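Local coordinates for protein cytochrome c, putative (Shewanella oneidensis, PDB 1SP3) that carries eight c-type hemes and probably works as a respiratory oxidoreductase that reduces tetrathionate, at residues Lys166-His171 / Ala241-Thr246; Cys25-Ala30 / Lys91-Val96; Pro348-Tyr351 / Tyr356-Glu359; Asn183-Glu188 / Asp205-Glu210. All coordinates share one frame; numbering follows the deposited sequence.

Contact 1 (Lys166-His171 / Ala241-Thr246). With HEC (heme c), chain H.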
# COMPACT_ATOMS: atom_id res chain seq x y z
N LYS A 166 -20.56 10.04 -4.69
CA LYS A 166 -21.00 9.70 -3.35
C LYS A 166 -21.03 8.20 -3.16
O LYS A 166 -20.64 7.73 -2.11
CB LYS A 166 -22.38 10.26 -3.03
CG LYS A 166 -22.69 10.42 -1.52
CD LYS A 166 -24.14 11.00 -1.32
CE LYS A 166 -24.52 11.08 0.16
NZ LYS A 166 -25.96 10.59 0.48
N ALA A 167 -21.55 7.48 -4.15
CA ALA A 167 -21.61 6.03 -4.12
C ALA A 167 -20.22 5.35 -3.88
O ALA A 167 -20.17 4.27 -3.26
CB ALA A 167 -22.24 5.48 -5.39
N THR A 168 -19.14 5.96 -4.37
CA THR A 168 -17.80 5.46 -4.20
C THR A 168 -17.15 5.86 -2.83
O THR A 168 -16.53 5.03 -2.13
CB THR A 168 -16.89 5.93 -5.36
OG1 THR A 168 -17.40 5.42 -6.64
CG2 THR A 168 -15.37 5.30 -5.18
N ASP A 169 -17.24 7.13 -2.46
CA ASP A 169 -16.68 7.58 -1.21
C ASP A 169 -17.45 8.81 -0.80
O ASP A 169 -17.37 9.85 -1.45
CB ASP A 169 -15.17 7.92 -1.37
CG ASP A 169 -14.50 8.19 -0.05
OD1 ASP A 169 -14.80 9.27 0.54
OD2 ASP A 169 -13.67 7.40 0.47
N VAL A 170 -18.12 8.73 0.33
CA VAL A 170 -18.82 9.89 0.83
C VAL A 170 -17.97 11.12 1.23
O VAL A 170 -18.49 12.26 1.22
CB VAL A 170 -19.78 9.53 2.00
CG1 VAL A 170 -20.68 8.45 1.58
CG2 VAL A 170 -19.01 9.13 3.30
N HIS A 171 -16.71 10.91 1.66
CA HIS A 171 -15.89 12.00 2.13
C HIS A 171 -15.23 12.69 0.97
O HIS A 171 -15.20 13.92 0.93
CB HIS A 171 -14.85 11.46 3.14
CG HIS A 171 -15.47 10.84 4.35
ND1 HIS A 171 -15.52 9.48 4.56
CD2 HIS A 171 -16.15 11.40 5.38
CE1 HIS A 171 -16.12 9.23 5.71
NE2 HIS A 171 -16.50 10.38 6.24
N ALA A 241 -12.82 -2.04 -4.16
CA ALA A 241 -12.75 -2.28 -5.62
C ALA A 241 -14.18 -2.13 -6.20
O ALA A 241 -14.68 -2.96 -6.92
CB ALA A 241 -12.17 -3.68 -5.94
N LYS A 242 -14.86 -1.08 -5.81
CA LYS A 242 -16.22 -0.86 -6.24
C LYS A 242 -16.33 -0.64 -7.72
O LYS A 242 -17.34 -1.00 -8.30
CB LYS A 242 -16.74 0.35 -5.50
CG LYS A 242 -17.20 0.12 -4.10
CD LYS A 242 -17.47 1.53 -3.44
CE LYS A 242 -17.97 1.34 -2.05
NZ LYS A 242 -18.36 2.62 -1.38
N ASN A 243 -15.34 0.00 -8.36
CA ASN A 243 -15.51 0.51 -9.73
C ASN A 243 -14.69 -0.22 -10.78
O ASN A 243 -14.97 -0.10 -11.97
CB ASN A 243 -15.23 2.02 -9.81
CG ASN A 243 -16.19 2.81 -8.93
OD1 ASN A 243 -17.39 2.51 -8.87
ND2 ASN A 243 -15.66 3.74 -8.17
N GLU A 244 -13.71 -0.98 -10.32
CA GLU A 244 -12.61 -1.52 -11.12
C GLU A 244 -12.05 -2.80 -10.39
O GLU A 244 -11.78 -2.71 -9.20
CB GLU A 244 -11.54 -0.45 -11.09
CG GLU A 244 -10.49 -0.47 -12.17
CD GLU A 244 -10.13 0.96 -12.56
OE1 GLU A 244 -9.69 1.74 -11.64
OE2 GLU A 244 -10.35 1.31 -13.77
N PRO A 245 -11.76 -3.89 -11.12
CA PRO A 245 -11.20 -5.13 -10.53
C PRO A 245 -9.86 -4.88 -9.85
O PRO A 245 -9.14 -4.06 -10.38
CB PRO A 245 -10.98 -6.05 -11.78
CG PRO A 245 -11.94 -5.50 -12.81
CD PRO A 245 -11.92 -3.99 -12.59
N THR A 246 -9.58 -5.57 -8.73
CA THR A 246 -8.27 -5.63 -8.10
C THR A 246 -7.78 -7.02 -8.20
O THR A 246 -8.59 -8.02 -8.25
CB THR A 246 -8.29 -5.56 -6.55
OG1 THR A 246 -9.61 -5.82 -6.02
CG2 THR A 246 -7.79 -4.38 -6.08
FE HEC H . -17.20 10.79 7.99
CHA HEC H . -20.17 11.67 6.59
CHB HEC H . -18.35 7.59 8.48
CHC HEC H . -14.06 9.75 8.81
CHD HEC H . -16.28 14.00 8.32
NA HEC H . -18.92 9.81 7.58
C1A HEC H . -20.02 10.37 7.02
C2A HEC H . -21.04 9.38 6.93
C3A HEC H . -20.56 8.26 7.45
C4A HEC H . -19.22 8.52 7.89
CMA HEC H . -21.29 6.89 7.56
CAA HEC H . -22.45 9.69 6.35
CBA HEC H . -22.51 9.33 4.89
CGA HEC H . -23.93 9.58 4.36
O1A HEC H . -24.23 10.77 4.15
O2A HEC H . -24.70 8.60 4.14
NB HEC H . -16.35 9.00 8.58
C1B HEC H . -17.00 7.80 8.62
C2B HEC H . -16.03 6.80 8.88
C3B HEC H . -14.83 7.39 8.94
C4B HEC H . -15.03 8.80 8.76
CMB HEC H . -16.35 5.31 9.08
CAB HEC H . -13.45 6.71 9.17
CBB HEC H . -12.95 5.90 8.21
NC HEC H . -15.49 11.67 8.54
C1C HEC H . -14.29 11.08 8.80
C2C HEC H . -13.33 12.11 9.08
C3C HEC H . -13.95 13.33 8.90
C4C HEC H . -15.31 13.04 8.54
CMC HEC H . -11.87 11.81 9.45
CAC HEC H . -13.40 14.79 9.13
CBC HEC H . -12.12 15.15 8.84
ND HEC H . -18.10 12.59 7.51
C1D HEC H . -17.51 13.83 7.72
C2D HEC H . -18.40 14.88 7.24
C3D HEC H . -19.61 14.10 6.70
C4D HEC H . -19.33 12.70 6.93
CMD HEC H . -18.17 16.41 7.25
CAD HEC H . -20.91 14.60 6.08
CBD HEC H . -21.72 14.87 7.36
CGD HEC H . -22.97 15.62 6.96
O1D HEC H . -23.41 16.47 7.81
O2D HEC H . -23.51 15.36 5.83
O HOH W 1 -19.24 3.47 -7.30

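Contact 2 (Cys25-Ala30 / Lys91-Val96). With HEC (heme c), chain C.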
# COMPACT_ATOMS: atom_id res chain seq x y z
N CYS A 25 14.37 29.05 -2.35
CA CYS A 25 13.42 29.60 -1.40
C CYS A 25 12.81 28.58 -0.48
O CYS A 25 12.26 28.98 0.54
CB CYS A 25 12.31 30.25 -2.19
SG CYS A 25 12.76 31.65 -3.33
N HIS A 26 12.86 27.26 -0.81
CA HIS A 26 12.17 26.26 -0.02
C HIS A 26 13.12 25.18 0.49
O HIS A 26 12.73 24.02 0.66
CB HIS A 26 11.02 25.60 -0.83
CG HIS A 26 9.91 26.55 -1.23
ND1 HIS A 26 9.14 27.24 -0.31
CD2 HIS A 26 9.45 26.92 -2.45
CE1 HIS A 26 8.23 27.95 -0.95
NE2 HIS A 26 8.39 27.79 -2.25
N GLU A 27 14.37 25.53 0.73
CA GLU A 27 15.26 24.65 1.47
C GLU A 27 14.69 24.01 2.75
O GLU A 27 14.92 22.81 3.04
CB GLU A 27 16.55 25.38 1.83
CG GLU A 27 17.64 24.33 2.01
CD GLU A 27 19.03 24.90 2.31
OE1 GLU A 27 19.33 26.09 1.97
OE2 GLU A 27 19.82 24.11 2.87
N GLU A 28 13.91 24.78 3.49
CA GLU A 28 13.26 24.22 4.67
C GLU A 28 12.33 23.02 4.35
O GLU A 28 12.40 21.96 4.99
CB GLU A 28 12.46 25.31 5.44
CG GLU A 28 12.58 25.05 6.95
CD GLU A 28 11.61 25.86 7.84
OE1 GLU A 28 11.80 25.72 9.08
OE2 GLU A 28 10.66 26.58 7.34
N GLN A 29 11.45 23.22 3.40
CA GLN A 29 10.48 22.19 2.98
C GLN A 29 11.22 20.92 2.52
O GLN A 29 10.82 19.84 2.86
CB GLN A 29 9.71 22.79 1.80
CG GLN A 29 8.56 23.81 2.14
CD GLN A 29 9.06 25.11 2.75
OE1 GLN A 29 10.05 25.64 2.34
NE2 GLN A 29 8.32 25.63 3.69
N ALA A 30 12.31 21.05 1.76
CA ALA A 30 13.10 19.89 1.34
C ALA A 30 13.64 19.17 2.57
O ALA A 30 13.48 17.96 2.74
CB ALA A 30 14.16 20.30 0.41
N LYS A 91 20.78 12.32 0.97
CA LYS A 91 21.04 13.61 1.62
C LYS A 91 21.11 14.72 0.60
O LYS A 91 21.23 15.91 0.94
CB LYS A 91 22.32 13.63 2.45
CG LYS A 91 22.35 12.60 3.59
CD LYS A 91 21.22 12.70 4.66
CE LYS A 91 20.75 14.14 5.16
NZ LYS A 91 21.75 15.29 5.49
N ASP A 92 21.00 14.32 -0.65
CA ASP A 92 20.97 15.31 -1.70
C ASP A 92 19.60 16.00 -1.93
O ASP A 92 18.68 15.45 -2.64
CB ASP A 92 21.45 14.66 -2.98
CG ASP A 92 21.73 15.66 -4.07
OD1 ASP A 92 21.31 16.88 -3.95
OD2 ASP A 92 22.31 15.28 -5.13
N LYS A 93 19.53 17.25 -1.47
CA LYS A 93 18.29 18.05 -1.59
C LYS A 93 17.84 18.29 -3.01
O LYS A 93 16.64 18.39 -3.27
CB LYS A 93 18.34 19.34 -0.78
CG LYS A 93 18.35 19.09 0.74
CD LYS A 93 19.45 19.93 1.38
CE LYS A 93 19.62 19.67 2.87
NZ LYS A 93 19.11 20.90 3.46
N THR A 94 18.78 18.40 -3.96
CA THR A 94 18.31 18.61 -5.35
C THR A 94 17.62 17.41 -6.00
O THR A 94 17.08 17.53 -7.14
CB THR A 94 19.43 19.12 -6.28
OG1 THR A 94 20.34 18.05 -6.46
CG2 THR A 94 20.30 20.15 -5.55
N LYS A 95 17.61 16.28 -5.31
CA LYS A 95 16.93 15.07 -5.82
C LYS A 95 15.50 14.85 -5.32
O LYS A 95 14.90 13.82 -5.59
CB LYS A 95 17.76 13.80 -5.50
CG LYS A 95 19.17 13.84 -6.13
CD LYS A 95 19.13 14.28 -7.59
CE LYS A 95 20.56 14.27 -8.25
NZ LYS A 95 20.47 14.38 -9.76
N VAL A 96 14.93 15.81 -4.60
CA VAL A 96 13.55 15.64 -4.14
C VAL A 96 12.65 15.95 -5.27
O VAL A 96 13.01 16.80 -6.07
CB VAL A 96 13.30 16.55 -2.95
CG1 VAL A 96 11.84 16.48 -2.46
CG2 VAL A 96 14.31 16.16 -1.87
FE HEC C . 7.19 28.42 -3.80
CHA HEC C . 4.51 29.16 -1.97
CHB HEC C . 6.24 25.14 -4.01
CHC HEC C . 9.62 27.81 -6.19
CHD HEC C . 8.64 31.42 -3.10
NA HEC C . 5.65 27.30 -3.09
C1A HEC C . 4.60 27.84 -2.41
C2A HEC C . 3.68 26.78 -2.15
C3A HEC C . 4.15 25.66 -2.72
C4A HEC C . 5.42 25.98 -3.32
CMA HEC C . 3.47 24.27 -2.78
CAA HEC C . 2.32 26.94 -1.39
CBA HEC C . 1.35 27.09 -2.59
CGA HEC C . -0.03 27.37 -2.13
O1A HEC C . -0.93 27.43 -3.04
O2A HEC C . -0.21 27.54 -0.89
NB HEC C . 7.83 26.78 -4.93
C1B HEC C . 7.29 25.51 -4.80
C2B HEC C . 8.02 24.65 -5.72
C3B HEC C . 8.95 25.40 -6.32
C4B HEC C . 8.83 26.75 -5.85
CMB HEC C . 7.75 23.14 -5.92
CAB HEC C . 9.88 24.97 -7.44
CBB HEC C . 9.16 24.56 -8.51
NC HEC C . 8.77 29.42 -4.51
C1C HEC C . 9.67 28.99 -5.46
C2C HEC C . 10.68 29.99 -5.63
C3C HEC C . 10.40 31.00 -4.77
C4C HEC C . 9.21 30.64 -4.04
CMC HEC C . 11.89 29.85 -6.62
CAC HEC C . 11.21 32.35 -4.51
CBC HEC C . 11.73 33.09 -5.52
ND HEC C . 6.65 30.04 -2.72
C1D HEC C . 7.41 31.17 -2.56
C2D HEC C . 6.72 32.09 -1.64
C3D HEC C . 5.45 31.38 -1.33
C4D HEC C . 5.49 30.13 -2.03
CMD HEC C . 7.14 33.48 -1.09
CAD HEC C . 4.38 31.90 -0.36
CBD HEC C . 4.95 31.53 1.00
CGD HEC C . 4.13 32.15 2.15
O1D HEC C . 4.30 33.37 2.50
O2D HEC C . 3.26 31.42 2.71

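Contact 3 (Pro348-Tyr351 / Tyr356-Glu359)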
# COMPACT_ATOMS: atom_id res chain seq x y z
N PRO A 348 14.01 -11.48 -6.03
CA PRO A 348 14.65 -11.69 -7.34
C PRO A 348 14.70 -10.42 -8.17
O PRO A 348 13.95 -9.52 -7.92
CB PRO A 348 13.73 -12.72 -8.00
CG PRO A 348 12.42 -12.29 -7.54
CD PRO A 348 12.58 -11.79 -6.09
N LYS A 349 15.60 -10.40 -9.13
CA LYS A 349 15.62 -9.34 -10.09
C LYS A 349 14.59 -9.64 -11.20
O LYS A 349 14.69 -10.65 -11.89
CB LYS A 349 17.08 -9.18 -10.65
CG LYS A 349 17.20 -8.08 -11.78
CD LYS A 349 18.70 -7.91 -12.11
CE LYS A 349 19.03 -6.64 -12.85
NZ LYS A 349 19.08 -5.47 -11.99
N THR A 350 13.56 -8.81 -11.34
CA THR A 350 12.61 -9.04 -12.40
C THR A 350 12.87 -8.04 -13.47
O THR A 350 12.73 -8.34 -14.64
CB THR A 350 11.16 -8.86 -11.93
OG1 THR A 350 11.01 -7.56 -11.34
CG2 THR A 350 10.72 -9.93 -10.85
N TYR A 351 13.26 -6.84 -13.07
CA TYR A 351 13.42 -5.74 -14.00
C TYR A 351 14.87 -5.67 -14.53
O TYR A 351 15.81 -5.93 -13.80
CB TYR A 351 13.08 -4.40 -13.32
CG TYR A 351 13.28 -3.25 -14.27
CD1 TYR A 351 12.38 -3.07 -15.32
CD2 TYR A 351 14.41 -2.40 -14.18
CE1 TYR A 351 12.55 -2.04 -16.25
CE2 TYR A 351 14.60 -1.34 -15.10
CZ TYR A 351 13.66 -1.17 -16.12
OH TYR A 351 13.75 -0.16 -17.07
N TYR A 356 14.20 -11.47 -14.62
CA TYR A 356 13.28 -12.51 -15.05
C TYR A 356 12.52 -12.10 -16.28
O TYR A 356 12.34 -12.92 -17.22
CB TYR A 356 12.29 -12.91 -13.94
CG TYR A 356 11.50 -14.12 -14.36
CD1 TYR A 356 12.11 -15.38 -14.41
CD2 TYR A 356 10.20 -14.01 -14.81
CE1 TYR A 356 11.38 -16.51 -14.81
CE2 TYR A 356 9.48 -15.13 -15.23
CZ TYR A 356 10.06 -16.36 -15.20
OH TYR A 356 9.34 -17.44 -15.65
N TRP A 357 12.05 -10.85 -16.26
CA TRP A 357 11.25 -10.32 -17.38
C TRP A 357 11.98 -10.22 -18.75
O TRP A 357 11.29 -10.17 -19.80
CB TRP A 357 10.61 -8.99 -17.05
CG TRP A 357 9.57 -9.09 -16.03
CD1 TRP A 357 8.89 -10.22 -15.62
CD2 TRP A 357 9.09 -8.02 -15.22
NE1 TRP A 357 8.01 -9.90 -14.61
CE2 TRP A 357 8.10 -8.56 -14.35
CE3 TRP A 357 9.37 -6.64 -15.17
CZ2 TRP A 357 7.41 -7.77 -13.40
CZ3 TRP A 357 8.70 -5.85 -14.25
CH2 TRP A 357 7.73 -6.43 -13.35
N SER A 358 13.32 -10.22 -18.75
CA SER A 358 13.97 -10.44 -20.05
C SER A 358 14.53 -11.84 -20.30
O SER A 358 14.40 -12.37 -21.39
CB SER A 358 14.97 -9.36 -20.46
OG SER A 358 15.77 -9.04 -19.37
N GLU A 359 15.16 -12.44 -19.30
CA GLU A 359 15.79 -13.73 -19.53
C GLU A 359 14.91 -14.97 -19.16
O GLU A 359 15.10 -16.01 -19.75
CB GLU A 359 17.17 -13.76 -18.90
CG GLU A 359 18.19 -12.80 -19.53
CD GLU A 359 18.49 -13.09 -21.02
OE1 GLU A 359 18.58 -14.28 -21.45
OE2 GLU A 359 18.62 -12.09 -21.77
O HOH W 2 14.11 -7.85 -17.19

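Contact 4 (Asn183-Glu188 / Asp205-Glu210). With HEC (heme c), chain G.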
# COMPACT_ATOMS: atom_id res chain seq x y z
N ASN A 183 -7.31 16.77 3.87
CA ASN A 183 -8.39 17.16 4.80
C ASN A 183 -8.44 16.13 5.97
O ASN A 183 -8.75 16.49 7.11
CB ASN A 183 -9.69 17.10 4.06
CG ASN A 183 -10.08 18.41 3.47
OD1 ASN A 183 -10.69 19.22 4.19
ND2 ASN A 183 -9.82 18.63 2.15
N CYS A 184 -8.15 14.86 5.69
CA CYS A 184 -7.98 13.95 6.83
C CYS A 184 -6.50 13.74 7.24
O CYS A 184 -6.18 13.62 8.42
CB CYS A 184 -8.58 12.61 6.57
SG CYS A 184 -10.33 12.50 6.19
N HIS A 185 -5.64 13.64 6.23
CA HIS A 185 -4.23 13.37 6.40
C HIS A 185 -3.55 14.71 6.65
O HIS A 185 -2.81 15.21 5.78
CB HIS A 185 -3.73 12.69 5.12
CG HIS A 185 -4.16 11.27 5.03
ND1 HIS A 185 -3.58 10.25 5.80
CD2 HIS A 185 -5.16 10.70 4.33
CE1 HIS A 185 -4.23 9.12 5.58
NE2 HIS A 185 -5.19 9.36 4.69
N THR A 186 -3.87 15.35 7.77
CA THR A 186 -3.32 16.68 7.98
C THR A 186 -1.81 16.61 8.02
O THR A 186 -1.21 15.65 8.51
CB THR A 186 -3.89 17.36 9.22
OG1 THR A 186 -3.55 16.57 10.33
CG2 THR A 186 -5.45 17.29 9.18
N THR A 187 -1.22 17.61 7.39
CA THR A 187 0.19 17.65 7.15
C THR A 187 0.79 18.89 7.80
O THR A 187 0.31 20.00 7.59
CB THR A 187 0.37 17.71 5.66
OG1 THR A 187 -0.21 16.52 5.12
CG2 THR A 187 1.85 17.73 5.27
N GLU A 188 1.84 18.66 8.58
CA GLU A 188 2.61 19.72 9.23
C GLU A 188 4.06 19.54 8.85
O GLU A 188 4.60 18.46 9.06
CB GLU A 188 2.50 19.64 10.76
CG GLU A 188 2.08 20.98 11.32
CD GLU A 188 0.57 20.96 11.45
OE1 GLU A 188 0.12 20.05 12.20
OE2 GLU A 188 -0.14 21.78 10.78
N ASP A 205 -5.55 4.36 15.27
CA ASP A 205 -5.75 5.28 14.17
C ASP A 205 -5.43 6.66 14.66
O ASP A 205 -6.17 7.19 15.48
CB ASP A 205 -7.20 5.21 13.70
CG ASP A 205 -7.55 3.89 12.98
OD1 ASP A 205 -6.61 3.16 12.61
OD2 ASP A 205 -8.72 3.49 12.75
N HIS A 206 -4.32 7.25 14.18
CA HIS A 206 -4.10 8.68 14.31
C HIS A 206 -5.20 9.59 13.72
O HIS A 206 -5.67 10.50 14.40
CB HIS A 206 -2.76 9.13 13.74
CG HIS A 206 -2.51 10.60 13.95
ND1 HIS A 206 -1.98 11.10 15.12
CD2 HIS A 206 -2.81 11.68 13.18
CE1 HIS A 206 -1.92 12.42 15.05
NE2 HIS A 206 -2.41 12.80 13.88
N ILE A 207 -5.59 9.40 12.46
CA ILE A 207 -6.82 10.00 11.97
C ILE A 207 -7.72 8.87 12.26
O ILE A 207 -7.34 7.77 12.02
CB ILE A 207 -6.87 10.04 10.44
CG1 ILE A 207 -5.56 10.56 9.84
CG2 ILE A 207 -8.26 10.67 9.87
CD1 ILE A 207 -5.40 10.11 8.44
N GLY A 208 -8.94 8.99 12.68
CA GLY A 208 -9.59 7.66 12.54
C GLY A 208 -10.93 8.17 12.10
O GLY A 208 -11.00 8.91 11.15
N CYS A 209 -11.95 7.93 12.86
CA CYS A 209 -13.26 8.44 12.47
C CYS A 209 -13.79 9.33 13.57
O CYS A 209 -14.83 9.92 13.42
CB CYS A 209 -14.22 7.25 12.24
SG CYS A 209 -13.52 6.10 11.06
N GLU A 210 -13.08 9.38 14.69
CA GLU A 210 -13.62 9.97 15.91
C GLU A 210 -13.21 11.40 16.23
O GLU A 210 -13.57 11.89 17.25
CB GLU A 210 -13.44 9.07 17.12
CG GLU A 210 -14.47 7.95 17.12
CD GLU A 210 -14.08 6.72 18.00
OE1 GLU A 210 -14.13 6.79 19.25
OE2 GLU A 210 -13.70 5.66 17.43
FE HEC G . -6.31 7.88 3.92
CHA HEC G . -4.94 5.42 5.88
CHB HEC G . -3.86 7.46 1.67
CHC HEC G . -7.90 10.16 1.81
CHD HEC G . -8.70 8.46 6.27
NA HEC G . -4.69 6.62 3.73
C1A HEC G . -4.29 5.73 4.69
C2A HEC G . -3.08 5.11 4.24
C3A HEC G . -2.78 5.66 3.07
C4A HEC G . -3.82 6.61 2.73
CMA HEC G . -1.57 5.31 2.19
CAA HEC G . -2.34 4.00 5.01
CBA HEC G . -3.05 2.68 4.56
CGA HEC G . -2.20 1.55 5.13
O1A HEC G . -1.05 1.38 4.61
O2A HEC G . -2.64 0.83 6.10
NB HEC G . -5.97 8.69 2.16
C1B HEC G . -4.85 8.37 1.38
C2B HEC G . -4.95 9.06 0.12
C3B HEC G . -6.09 9.78 0.15
C4B HEC G . -6.72 9.59 1.42
CMB HEC G . -3.91 8.96 -1.04
CAB HEC G . -6.66 10.68 -1.00
CBB HEC G . -6.96 10.07 -2.21
NC HEC G . -7.99 9.09 4.00
C1C HEC G . -8.40 9.98 3.05
C2C HEC G . -9.51 10.68 3.56
C3C HEC G . -9.74 10.19 4.80
C4C HEC G . -8.76 9.20 5.08
CMC HEC G . -10.22 11.80 2.71
CAC HEC G . -10.81 10.65 5.87
CBC HEC G . -12.12 10.86 5.47
ND HEC G . -6.75 7.10 5.76
C1D HEC G . -7.81 7.45 6.59
C2D HEC G . -7.84 6.64 7.80
C3D HEC G . -6.67 5.78 7.70
C4D HEC G . -6.07 6.07 6.38
CMD HEC G . -8.85 6.67 9.04
CAD HEC G . -6.19 4.73 8.76
CBD HEC G . -4.91 5.37 9.33
CGD HEC G . -5.15 6.33 10.48
O1D HEC G . -4.16 6.85 11.00
O2D HEC G . -6.32 6.49 10.97

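Contact 1 (Lys166-His171 / Ala241-Thr246)
K242 reaches across to the A167-T168 turn with its ammonium group. NZ donates to A167 O at 3.1 Å and to T168 O at 3.1 Å. The approach to A167 O lies fairly near the carbonyl plane. At T168 O the nitrogen stands well above it, 53° out. The lysine chain is extended beyond CG, which carries NZ the whole way to the two carbonyls. NZ also makes hydrogen bonds to M401 O and S403 OG, so a third part of the chain joins here. N243 meets the side chain of T168. Its ND2 donates to T168 OG1 at 2.9 Å with a nearly straight N-H (167°), and OG1 lies in the amide plane. A water donates to both T168 OG1 (2.8 Å) and N243 OD1 (2.6 Å), bridging the two side chains. T168 holds OG1 beside its backbone N (chi1 -61°), where it also bonds D165. The T168 methyl CG2 packs 3.4 Å from N243 ND2. The 166-171 loop belongs to a bis-histidine heme c site. H171 NE2 binds the heme iron at 1.9 Å, and H213 is the other axial ligand. V170 CG2 sits over the centre of one face of the H171 imidazole, 3.7 Å above its plane. Between this site and T168, D169 OD2 accepts from M401 N, in the same neighbouring segment that receives K242.

Contact 2 (Cys25-Ala30 / Lys91-Val96)
E27 and A30, which meet K93, lie just after a CXXCH heme c motif formed by C22, C25 and H26 on helix 15-34. C25 SG is bonded to the heme vinyl-derived carbon CAC. H26 NE2 binds the iron at 2.1 Å, and H4 completes the axial pair. The helix is kinked here: the N atoms of E28 and Q29 make no bond to the turn before. E27 before the kink and A30 after it face segment 91-96. E27 stretches its extended chain toward the lysine, with CG anti to the backbone N (chi1 -155°). Its OE2 forms a salt bridge to K93 NZ at 3.3 Å, and the hydrogen bond within it is weak. The two side chains run at a slant to each other. K93 NZ has a stronger partner in T31 OG1, one turn along the same helix. K93 bends at chi2 and chi4 to get there. Nearer the backbone of the lysine, A30 CB lies loosely against K93 CG at 4.4 Å. On the heme side, H26 ND1 donates to Q29 OE1 at 3.2 Å. OE1 is near the imidazole plane, but the donor stands above the amide carbonyl plane, 72° out of it. An Asx turn at D92 leads into the 3-10 segment 93-95. D92 OD1 takes both T94 N at 3.0 Å and T94 OG1 at 2.9 Å, from the same face of the carboxylate.

Contact 3 (Pro348-Tyr351 / Tyr356-Glu359)
T350 lies against W357 at the start of the short helix 356-359, and this is the tight part of the contact. Two backbone bonds close a short loop, with four residues between the segments, onto the first turn of the helix. Y356 N donates to K349 O at 2.9 Å, close to straight (163°). W357 N donates to T350 O at 3.1 Å, in the carbonyl plane and on a lone pair. W357 keeps CG anti to its carbonyl carbon (chi1 -68°), which lays the indole alongside T350. T350 CB then makes a CH-pi contact over the ring face. It stands 4.0 Å from the centroid of the W357 six-membered ring and 14° off the normal. T350 OG1 rides above the same ring, 4.0 Å from W357 CH2. With W357 cut back to an alanine, T350 CB is likely to lose its aromatic face, and a gap would probably open beside Y351. The other side is looser and wet. A water donates to T350 O at 2.9 Å and accepts from S358 OG at 3.0 Å. T350 O therefore serves both W357 N and the water. S358 is exposed, and Y351 touches W357 only at longer range, CA to CE3 4.3 Å. Around the contact, N70 OD1 accepts from T350 N and Y351 N, and K349 NZ bonds S69 O. Y351 packs on P72 and R73 of helix 71-74, near heme-bound C74. Y356 stacks with W362 of helix 362-372, and the backbone of K349 bonds to A365 in that helix.

Contact 4 (Asn183-Glu188 / Asp205-Glu210)
C184 and I207 bring the two backbones nearest, with CA atoms 6.6 Å apart. After the weakly bonded helical turn at 183-184 the chain turns back through an inverse gamma turn centred on H185. Its T186 N to C184 O bond is weak. The chain then enters strand 187-188. The 205-210 segment is an irregular loop. Packing alone joins the two segments directly, and the heme ties them further. C184 SG is bonded to heme CAC. H185 NE2 binds the heme FE at 2.0 Å, and H400 is the other axial ligand. These residues belong to a CXXCH motif with C181. I207 N donates to the heme propionate oxygen O1D at 3.3 Å (155°). The modelled approach of I207 O to the other propionate oxygen, O2D, is too short to trust. I207 fills the angle between C184 and H185. Its chi1 of -46° sets CG2 anti to the backbone N, and CG2 packs on C184 CB at 3.8 Å. CG1 lies against C184 O at 3.4 Å. CD1 makes a CH-pi contact over one face of the H185 imidazole, 3.5 Å from its centroid and 28° off the normal. CD1 sits toward the rim, close to ND1 at 3.2 Å. The two side chains cross at about a right angle. Were I207 a smaller residue such as alanine, this face of the H185 ring is likely to lose its cover and a gap to open beside C184 CB. H185 ND1 bonds S193 O. That bond fixes the ring's rotation while I207 covers one face, and it probably polarises the imidazole and makes NE2 a stronger donor to the iron.

In the fold
From the N terminus, contact 2 closes first, joining helix 15-34 to the loop before helix 99-102 across 60 residues. It is complete before contact 1 opens at residue 166. Contact 1 spans 69 residues, from the loop after helix 136-143 to the loop leading into strand 246-251. Contact 4 lies within that span and ties helix 181-184 to the loop after strand 191-192. Its centre is 20 Å from that of contact 1. The two are linked through heme: H171 in contact 1 and C209 in contact 4 serve the same heme. Contact 3 comes last and closes a short loop, tying the chain after strand 344-345 to helix 356-359. No two contacts cross. Contacts 3 and 4 lie on opposite sides of the chain's centre.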